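Local atomic coordinates of cytochrome P450 reductase (Amycolatopsis methanolica 239, PDB entry 5OGX), a protein that transfers electrons from NADH through FAD and a [2Fe-2S] cluster to the partner cytochrome P450 that O-demethylates guaiacol and other lignin-derived aromatics. Residues A[98-110]-A[182-194]. Residues are numbered along the deposited sequence; the frame is centred on the assembly and turned at random.
Unlike the reference sequence in segment 182-194: Ala183 (reference Thr).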
loop_
_atom_site.group_PDB
_atom_site.type_symbol
_atom_site.label_atom_id
_atom_site.label_comp_id
_atom_site.label_asym_id
_atom_site.label_seq_id
_atom_site.Cartn_x
_atom_site.Cartn_y
_atom_site.Cartn_z
ATOM N N HIS A 98 -8.695 -11.776 -2.767
ATOM C CA HIS A 98 -9.877 -10.950 -2.965
ATOM C C HIS A 98 -9.896 -10.430 -4.396
ATOM O O HIS A 98 -8.891 -9.882 -4.861
ATOM C CB HIS A 98 -9.874 -9.777 -1.988
ATOM C CG HIS A 98 -9.707 -10.191 -0.563
ATOM N ND1 HIS A 98 -10.626 -10.987 0.085
ATOM C CD2 HIS A 98 -8.731 -9.927 0.338
ATOM C CE1 HIS A 98 -10.224 -11.197 1.328
ATOM N NE2 HIS A 98 -9.074 -10.566 1.504
ATOM N N PRO A 99 -11.004 -10.557 -5.112
ATOM C CA PRO A 99 -11.019 -10.134 -6.516
ATOM C C PRO A 99 -10.880 -8.625 -6.656
ATOM O O PRO A 99 -11.508 -7.848 -5.934
ATOM C CB PRO A 99 -12.389 -10.607 -7.013
ATOM C CG PRO A 99 -13.251 -10.577 -5.759
ATOM C CD PRO A 99 -12.325 -10.993 -4.632
ATOM N N LEU A 100 -10.052 -8.221 -7.607
ATOM C CA LEU A 100 -10.006 -6.826 -8.024
ATOM C C LEU A 100 -11.307 -6.479 -8.731
ATOM O O LEU A 100 -11.727 -7.199 -9.638
ATOM C CB LEU A 100 -8.820 -6.607 -8.963
ATOM C CG LEU A 100 -8.651 -5.242 -9.630
ATOM C CD1 LEU A 100 -8.418 -4.182 -8.557
ATOM C CD2 LEU A 100 -7.469 -5.287 -10.598
ATOM N N ARG A 101 -11.955 -5.385 -8.335
ATOM C CA ARG A 101 -13.225 -5.087 -8.991
ATOM C C ARG A 101 -13.462 -3.588 -9.093
ATOM O O ARG A 101 -12.814 -2.780 -8.424
ATOM C CB ARG A 101 -14.396 -5.775 -8.279
ATOM C CG ARG A 101 -14.709 -5.282 -6.878
ATOM C CD ARG A 101 -15.913 -6.068 -6.311
ATOM N NE ARG A 101 -16.343 -5.552 -5.012
ATOM C CZ ARG A 101 -17.079 -4.457 -4.848
ATOM N NH1 ARG A 101 -17.480 -3.759 -5.905
ATOM N NH2 ARG A 101 -17.416 -4.054 -3.626
ATOM N N ASP A 102 -14.396 -3.229 -9.976
ATOM C CA ASP A 102 -14.781 -1.832 -10.149
ATOM C C ASP A 102 -15.758 -1.423 -9.058
ATOM O O ASP A 102 -16.724 -2.140 -8.778
ATOM C CB ASP A 102 -15.407 -1.622 -11.522
ATOM C CG ASP A 102 -14.519 -2.119 -12.637
ATOM O OD1 ASP A 102 -13.447 -1.516 -12.842
ATOM O OD2 ASP A 102 -14.884 -3.119 -13.290
ATOM N N LEU A 103 -15.509 -0.273 -8.444
ATOM C CA LEU A 103 -16.288 0.167 -7.296
ATOM C C LEU A 103 -17.311 1.209 -7.717
ATOM O O LEU A 103 -17.061 2.021 -8.611
ATOM C CB LEU A 103 -15.391 0.764 -6.210
ATOM C CG LEU A 103 -14.183 -0.087 -5.823
ATOM C CD1 LEU A 103 -13.370 0.603 -4.730
ATOM C CD2 LEU A 103 -14.646 -1.475 -5.382
ATOM N N THR A 104 -18.471 1.167 -7.063
ATOM C CA THR A 104 -19.479 2.223 -7.179
ATOM C C THR A 104 -19.325 3.076 -5.924
ATOM O O THR A 104 -19.950 2.818 -4.896
ATOM C CB THR A 104 -20.883 1.638 -7.317
ATOM O OG1 THR A 104 -20.944 0.795 -8.477
ATOM C CG2 THR A 104 -21.907 2.746 -7.463
ATOM N N ALA A 105 -18.450 4.080 -6.001
ATOM C CA ALA A 105 -17.979 4.815 -4.831
ATOM C C ALA A 105 -18.504 6.241 -4.850
ATOM O O ALA A 105 -18.436 6.912 -5.885
ATOM C CB ALA A 105 -16.450 4.837 -4.780
ATOM N N THR A 106 -19.005 6.708 -3.698
ATOM C CA THR A 106 -19.560 8.050 -3.556
ATOM C C THR A 106 -18.897 8.751 -2.382
ATOM O O THR A 106 -18.762 8.165 -1.301
ATOM C CB THR A 106 -21.089 8.008 -3.349
ATOM O OG1 THR A 106 -21.699 7.274 -4.419
ATOM C CG2 THR A 106 -21.663 9.418 -3.320
ATOM N N VAL A 107 -18.473 9.996 -2.586
ATOM C CA VAL A 107 -17.834 10.733 -1.501
ATOM C C VAL A 107 -18.867 10.987 -0.411
ATOM O O VAL A 107 -19.897 11.631 -0.646
ATOM C CB VAL A 107 -17.223 12.050 -1.999
ATOM C CG1 VAL A 107 -16.602 12.806 -0.832
ATOM C CG2 VAL A 107 -16.178 11.788 -3.083
ATOM N N LEU A 108 -18.601 10.463 0.784
ATOM C CA LEU A 108 -19.432 10.753 1.945
ATOM C C LEU A 108 -18.915 11.938 2.739
ATOM O O LEU A 108 -19.718 12.713 3.275
ATOM C CB LEU A 108 -19.517 9.525 2.851
ATOM C CG LEU A 108 -20.156 8.293 2.217
ATOM C CD1 LEU A 108 -20.301 7.185 3.248
ATOM C CD2 LEU A 108 -21.499 8.628 1.572
ATOM N N GLU A 109 -17.602 12.119 2.807
ATOM C CA GLU A 109 -17.024 13.244 3.527
ATOM C C GLU A 109 -15.634 13.519 2.985
ATOM O O GLU A 109 -14.913 12.589 2.606
ATOM C CB GLU A 109 -16.947 12.971 5.033
ATOM C CG GLU A 109 -16.261 14.085 5.821
ATOM C CD GLU A 109 -16.434 13.942 7.319
ATOM O OE1 GLU A 109 -16.256 12.821 7.834
ATOM O OE2 GLU A 109 -16.760 14.953 7.980
ATOM N N VAL A 110 -15.272 14.797 2.936
ATOM C CA VAL A 110 -13.896 15.220 2.711
ATOM C C VAL A 110 -13.587 16.280 3.757
ATOM O O VAL A 110 -14.320 17.272 3.884
ATOM C CB VAL A 110 -13.662 15.738 1.279
ATOM C CG1 VAL A 110 -14.738 16.711 0.861
ATOM C CG2 VAL A 110 -12.285 16.372 1.162
ATOM N N LEU A 182 -13.256 18.191 -5.187
ATOM C CA LEU A 182 -13.942 17.047 -4.599
ATOM C C LEU A 182 -14.956 17.511 -3.564
ATOM O O LEU A 182 -14.663 18.376 -2.732
ATOM C CB LEU A 182 -12.932 16.096 -3.948
ATOM C CG LEU A 182 -13.477 14.728 -3.537
ATOM C CD1 LEU A 182 -13.570 13.817 -4.752
ATOM C CD2 LEU A 182 -12.602 14.083 -2.456
ATOM N N ALA A 183 -16.154 16.934 -3.623
ATOM C CA ALA A 183 -17.215 17.313 -2.702
ATOM C C ALA A 183 -18.072 16.096 -2.394
ATOM O O ALA A 183 -18.186 15.176 -3.211
ATOM C CB ALA A 183 -18.085 18.437 -3.277
ATOM N N ALA A 184 -18.683 16.107 -1.208
ATOM C CA ALA A 184 -19.639 15.071 -0.837
ATOM C C ALA A 184 -20.693 14.897 -1.923
ATOM O O ALA A 184 -21.223 15.871 -2.465
ATOM C CB ALA A 184 -20.310 15.419 0.493
ATOM N N GLY A 185 -20.984 13.637 -2.250
ATOM C CA GLY A 185 -21.929 13.296 -3.287
ATOM C C GLY A 185 -21.307 13.009 -4.638
ATOM O O GLY A 185 -21.978 12.424 -5.499
ATOM N N ASP A 186 -20.050 13.402 -4.853
ATOM C CA ASP A 186 -19.370 13.051 -6.095
ATOM C C ASP A 186 -19.225 11.541 -6.227
ATOM O O ASP A 186 -18.858 10.853 -5.270
ATOM C CB ASP A 186 -17.976 13.675 -6.160
ATOM C CG ASP A 186 -17.994 15.176 -6.263
ATOM O OD1 ASP A 186 -19.048 15.748 -6.623
ATOM O OD2 ASP A 186 -16.921 15.777 -6.025
ATOM N N ARG A 187 -19.490 11.026 -7.426
ATOM C CA ARG A 187 -19.071 9.672 -7.768
ATOM C C ARG A 187 -17.598 9.675 -8.149
ATOM O O ARG A 187 -17.105 10.614 -8.781
ATOM C CB ARG A 187 -19.912 9.123 -8.919
ATOM C CG ARG A 187 -21.275 8.584 -8.498
ATOM C CD ARG A 187 -21.136 7.247 -7.779
ATOM N NE ARG A 187 -20.453 6.254 -8.605
ATOM C CZ ARG A 187 -21.034 5.572 -9.587
ATOM N NH1 ARG A 187 -22.315 5.773 -9.869
ATOM N NH2 ARG A 187 -20.333 4.692 -10.292
ATOM N N VAL A 188 -16.883 8.623 -7.763
ATOM C CA VAL A 188 -15.445 8.546 -7.996
ATOM C C VAL A 188 -15.145 7.218 -8.671
ATOM O O VAL A 188 -15.560 6.163 -8.183
ATOM C CB VAL A 188 -14.650 8.680 -6.677
ATOM C CG1 VAL A 188 -13.159 8.412 -6.896
ATOM C CG2 VAL A 188 -14.873 10.062 -6.057
ATOM N N GLU A 189 -14.433 7.268 -9.792
ATOM C CA GLU A 189 -14.024 6.050 -10.477
ATOM C C GLU A 189 -12.888 5.405 -9.693
ATOM O O GLU A 189 -11.865 6.051 -9.423
ATOM C CB GLU A 189 -13.589 6.367 -11.905
ATOM C CG GLU A 189 -13.216 5.147 -12.732
ATOM C CD GLU A 189 -12.864 5.506 -14.161
ATOM O OE1 GLU A 189 -12.972 6.696 -14.521
ATOM O OE2 GLU A 189 -12.474 4.597 -14.919
ATOM N N ALA A 190 -13.063 4.141 -9.320
ATOM C CA ALA A 190 -12.117 3.503 -8.417
ATOM C C ALA A 190 -12.174 1.994 -8.613
ATOM O O ALA A 190 -13.233 1.435 -8.908
ATOM C CB ALA A 190 -12.419 3.856 -6.956
ATOM N N THR A 191 -11.021 1.343 -8.442
ATOM C CA THR A 191 -10.944 -0.112 -8.464
ATOM C C THR A 191 -10.110 -0.570 -7.276
ATOM O O THR A 191 -9.212 0.133 -6.813
ATOM C CB THR A 191 -10.322 -0.642 -9.747
ATOM O OG1 THR A 191 -9.001 -0.101 -9.871
ATOM C CG2 THR A 191 -11.142 -0.202 -10.960
ATOM N N GLY A 192 -10.409 -1.757 -6.778
ATOM C CA GLY A 192 -9.634 -2.309 -5.698
ATOM C C GLY A 192 -10.185 -3.657 -5.289
ATOM O O GLY A 192 -11.184 -4.134 -5.831
ATOM N N PRO A 193 -9.537 -4.303 -4.310
ATOM C CA PRO A 193 -8.294 -3.848 -3.685
ATOM C C PRO A 193 -7.074 -4.271 -4.483
ATOM O O PRO A 193 -7.146 -5.201 -5.300
ATOM C CB PRO A 193 -8.311 -4.569 -2.337
ATOM C CG PRO A 193 -8.908 -5.922 -2.707
ATOM C CD PRO A 193 -9.937 -5.633 -3.822
ATOM N N LEU A 194 -5.947 -3.610 -4.218
ATOM C CA LEU A 194 -4.655 -3.969 -4.778
ATOM C C LEU A 194 -3.634 -4.008 -3.650
ATOM O O LEU A 194 -3.866 -3.455 -2.574
ATOM C CB LEU A 194 -4.206 -2.961 -5.844
ATOM C CG LEU A 194 -5.113 -2.920 -7.079
ATOM C CD1 LEU A 194 -5.170 -1.507 -7.635
ATOM C CD2 LEU A 194 -4.599 -3.885 -8.134
HETATM O O HOH W 1 -7.099 -7.935 -5.857
HETATM O O HOH W 2 -13.803 1.375 -12.342
HETATM O O HOH W 3 -15.449 2.714 -10.784
HETATM O O HOH W 4 -17.651 4.671 -8.759
#
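Leu103, Ala105, Arg187 and Val188 grip one water with four hydrogen bonds: it donates to Val188 O at 2.6 Å and to Leu103 O, and accepts from Ala105 N and Arg187 NH2. The water lies in the plane of the Arg187 guanidinium, at its edge, and bridges the two antiparallel strands. Arg187 folds back at chi2 (-74°) and chi3 (-57°), which lays this group against Thr104: CG2 of Thr104 sits over the centre of one guanidinium face, 3.6 Å from Arg187 CZ. The water stands in for one backbone link between Ala105 and Val188, whose other link is direct, Val188 N to Ala105 O. At the type II turn 183-186, Val107 N gives a nearly straight bond to Asp186 O (2.8 Å, 168° at the hydrogen) and Val107 O accepts from Gly185 N. Asp186 OD2 receives Ala183 N from above the carboxylate plane. Val107 turns CG2 onto Leu182 CD1 and Val188 CG2, both at 3.7 Å, while CG1 lies by Ala184 CA. Cut back to alanine, Val107 would lose the CG2 that joins Leu182 to Val188, and a gap is likely to open between them. At the far end, Arg101 and Gly192 exchange backbone bonds, and Leu100 CD1 lies 3.6 Å from Gly192 N and 3.8 Å from Leu194 CG. The pair forms the middle of the six-stranded antiparallel FAD-binding sheet, flanked by strands 117-124 and 135-139. Helix 22-28 of the ferredoxin-like part packs its Leu27 on Leu100 and Leu194, while its Arg28 salt-bridges Asp102, joining the sheet to the iron-sulfur side.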